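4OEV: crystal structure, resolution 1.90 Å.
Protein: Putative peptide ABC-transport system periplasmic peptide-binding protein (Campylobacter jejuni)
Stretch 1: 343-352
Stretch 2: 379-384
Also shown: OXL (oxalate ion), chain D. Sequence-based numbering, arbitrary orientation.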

# COMPACT_ATOMS: atom_id res chain seq x y z
N LEU A 343 10.97 -11.92 6.05
CA LEU A 343 10.06 -11.66 7.17
C LEU A 343 8.81 -12.52 7.04
O LEU A 343 8.36 -13.17 8.01
CB LEU A 343 9.72 -10.18 7.25
CG LEU A 343 8.73 -9.84 8.35
CD1 LEU A 343 9.26 -10.39 9.67
CD2 LEU A 343 8.60 -8.35 8.45
N ARG A 344 8.28 -12.57 5.83
CA ARG A 344 7.06 -13.34 5.59
C ARG A 344 7.31 -14.83 5.66
O ARG A 344 6.48 -15.57 6.21
CB ARG A 344 6.44 -12.95 4.23
CG ARG A 344 6.30 -11.46 4.05
CD ARG A 344 5.29 -11.16 2.96
NE ARG A 344 5.31 -9.78 2.44
CZ ARG A 344 4.23 -9.14 1.95
NH1 ARG A 344 4.33 -7.91 1.45
NH2 ARG A 344 3.04 -9.72 2.00
N VAL A 345 8.45 -15.29 5.14
CA VAL A 345 8.82 -16.70 5.28
C VAL A 345 8.92 -17.08 6.75
O VAL A 345 8.40 -18.15 7.16
CB VAL A 345 10.18 -17.02 4.60
CG1 VAL A 345 10.65 -18.44 5.00
CG2 VAL A 345 10.08 -16.82 3.08
N SER A 346 9.58 -16.24 7.55
CA SER A 346 9.72 -16.51 8.99
C SER A 346 8.36 -16.55 9.65
O SER A 346 8.07 -17.42 10.46
CB SER A 346 10.60 -15.46 9.67
OG SER A 346 11.96 -15.68 9.33
N LEU A 347 7.52 -15.58 9.33
CA LEU A 347 6.17 -15.57 9.87
C LEU A 347 5.32 -16.79 9.50
O LEU A 347 4.58 -17.27 10.36
CB LEU A 347 5.45 -14.29 9.40
CG LEU A 347 5.93 -13.02 10.12
CD1 LEU A 347 5.26 -11.81 9.40
CD2 LEU A 347 5.64 -13.05 11.62
N ALA A 348 5.39 -17.27 8.25
CA ALA A 348 4.65 -18.45 7.83
C ALA A 348 5.13 -19.68 8.63
O ALA A 348 4.32 -20.56 8.98
CB ALA A 348 4.82 -18.70 6.35
N GLY A 349 6.42 -19.74 8.87
CA GLY A 349 7.01 -20.78 9.72
C GLY A 349 6.53 -20.74 11.16
O GLY A 349 6.25 -21.80 11.75
N ILE A 350 6.41 -19.56 11.73
CA ILE A 350 5.98 -19.39 13.11
C ILE A 350 4.49 -19.77 13.24
O ILE A 350 4.11 -20.55 14.14
CB ILE A 350 6.24 -17.97 13.60
CG1 ILE A 350 7.75 -17.75 13.72
CG2 ILE A 350 5.63 -17.75 14.98
CD1 ILE A 350 8.14 -16.31 14.01
N LEU A 351 3.67 -19.30 12.29
CA LEU A 351 2.24 -19.66 12.30
C LEU A 351 2.06 -21.20 12.27
O LEU A 351 1.29 -21.75 13.06
CB LEU A 351 1.52 -19.03 11.11
CG LEU A 351 1.46 -17.51 11.13
CD1 LEU A 351 0.74 -17.02 9.85
CD2 LEU A 351 0.75 -16.96 12.37
N GLN A 352 2.80 -21.87 11.38
CA GLN A 352 2.72 -23.32 11.26
C GLN A 352 3.06 -24.00 12.59
O GLN A 352 2.40 -24.92 13.01
CB GLN A 352 3.66 -23.82 10.15
CG GLN A 352 3.74 -25.37 10.04
CD GLN A 352 4.81 -25.79 9.06
OE1 GLN A 352 5.97 -25.34 9.16
NE2 GLN A 352 4.44 -26.61 8.08
C1 OXL D . 1.00 -7.81 -0.08
C2 OXL D . -0.08 -7.26 -1.01
O1 OXL D . 0.82 -8.82 0.72
O2 OXL D . -0.92 -8.08 -1.41
O3 OXL D . 2.11 -7.25 -0.17
O4 OXL D . -0.03 -6.07 -1.49
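Stretch 2, residues 379-384: SFLIGW

How does the second stretch run relative to the first? Residues 343-352 are helical throughout, part of a longer helix held by regular i to i-4 hydrogen bonds such as Ala348 N to Arg344 O at 2.9 Å. Residues 379-384 form an extended strand. The strand crosses the helix at 134°, so the two run in broadly opposing directions, though well short of antiparallel, and their axes come within 9.0 Å of each other. The backbones draw nearest at Arg344 and Leu381, whose CA atoms are 6.0 Å apart. The contact is compact, burying 274 Å² over both sides.

What does Leu381 do in this contact? It covers more surface than any other residue of either stretch, with 120 Å² shielded by the helix, and its CA-to-CB bond points toward that helix. Its chi1 of -148° lies between the usual wells, and chi2 is m. The side chain meets residues one helical turn apart: Leu381 CD1 packs 3.8 Å from Leu347 CD1, while Leu381 CD2 lies 3.8 Å from Leu351 CD1. Ala348 lies between these two leucines in sequence, and Leu381 CD2 comes to 4.2 Å from Ala348 N. Leu347 and Leu351 share the m, t rotamer, and both point their CA-to-CB bonds toward the strand.

How does a charged residue join such an apolar contact? Arg344, with 80 Å² covered, serves two purposes along its length. Its aliphatic base packs on the leucine, Arg344 CB lying 4.1 Å from Leu381 CG, and the m, t, t side chain then extends its guanidinium to the strand backbone. There Arg344 NH2 donates a hydrogen bond to Leu381 O, 2.9 Å away with an angle of 158°. The acceptor lies near the guanidinium plane, at its edge, where the N-H bonds point. The same residue pair is thus joined by both apolar and polar contact.

Where does the oxalate ion enter? It binds at the far end of the arginine, taking hydrogen bonds from Arg344 NH1 to OXL O3 at 2.8 Å and from Arg344 NH2 to OXL O1 at 2.7 Å. NH2 therefore serves the strand and the ligand together. The strand contributes as well: Gly383 N makes a weak hydrogen bond to OXL O1 at 2.9 Å. Gly383 has no side chain, and an ideal CB there would lie 3.8 Å from Arg344 NH1. Beyond it, the Trp384 ring presents one face to OXL O4, with Trp384 CZ3 3.3 Å from that oxygen.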

# COMPACT_ATOMS: atom_id res chain seq x y z
N SER A 379 -4.33 -19.66 2.37
CA SER A 379 -4.01 -18.51 3.18
C SER A 379 -2.68 -17.94 2.71
O SER A 379 -1.90 -18.62 2.00
CB SER A 379 -3.98 -18.88 4.67
OG SER A 379 -2.91 -19.77 4.99
N PHE A 380 -2.44 -16.69 3.06
CA PHE A 380 -1.36 -15.92 2.45
C PHE A 380 -0.82 -14.91 3.46
O PHE A 380 -1.61 -14.25 4.14
CB PHE A 380 -1.90 -15.18 1.17
CG PHE A 380 -0.87 -14.36 0.45
CD1 PHE A 380 0.10 -14.98 -0.33
CD2 PHE A 380 -0.89 -12.97 0.54
CE1 PHE A 380 1.04 -14.21 -1.02
CE2 PHE A 380 0.06 -12.19 -0.16
CZ PHE A 380 1.04 -12.81 -0.91
N LEU A 381 0.52 -14.82 3.59
CA LEU A 381 1.14 -13.88 4.51
C LEU A 381 1.12 -12.51 3.81
O LEU A 381 2.03 -12.21 3.06
CB LEU A 381 2.59 -14.30 4.84
CG LEU A 381 3.05 -13.93 6.27
CD1 LEU A 381 2.90 -12.45 6.52
CD2 LEU A 381 2.22 -14.67 7.30
N ILE A 382 0.06 -11.75 4.07
CA ILE A 382 -0.34 -10.54 3.31
C ILE A 382 0.10 -9.26 4.04
O ILE A 382 0.51 -9.33 5.20
CB ILE A 382 -1.89 -10.54 3.15
CG1 ILE A 382 -2.37 -9.61 1.99
CG2 ILE A 382 -2.54 -10.02 4.49
CD1 ILE A 382 -3.81 -9.90 1.58
N GLY A 383 0.03 -8.08 3.38
CA GLY A 383 0.37 -6.87 4.09
C GLY A 383 -0.43 -5.73 3.36
O GLY A 383 -0.73 -5.92 2.18
N TRP A 384 -0.81 -4.67 4.07
CA TRP A 384 -1.46 -3.46 3.47
C TRP A 384 -1.18 -2.31 4.39
O TRP A 384 -0.68 -2.53 5.48
CB TRP A 384 -3.00 -3.60 3.32
CG TRP A 384 -3.47 -4.68 2.44
CD1 TRP A 384 -4.14 -5.83 2.82
CD2 TRP A 384 -3.31 -4.74 1.04
NE1 TRP A 384 -4.39 -6.61 1.71
CE2 TRP A 384 -3.91 -5.94 0.61
CE3 TRP A 384 -2.77 -3.87 0.09
CZ2 TRP A 384 -3.95 -6.30 -0.74
CZ3 TRP A 384 -2.80 -4.25 -1.25
CH2 TRP A 384 -3.40 -5.43 -1.64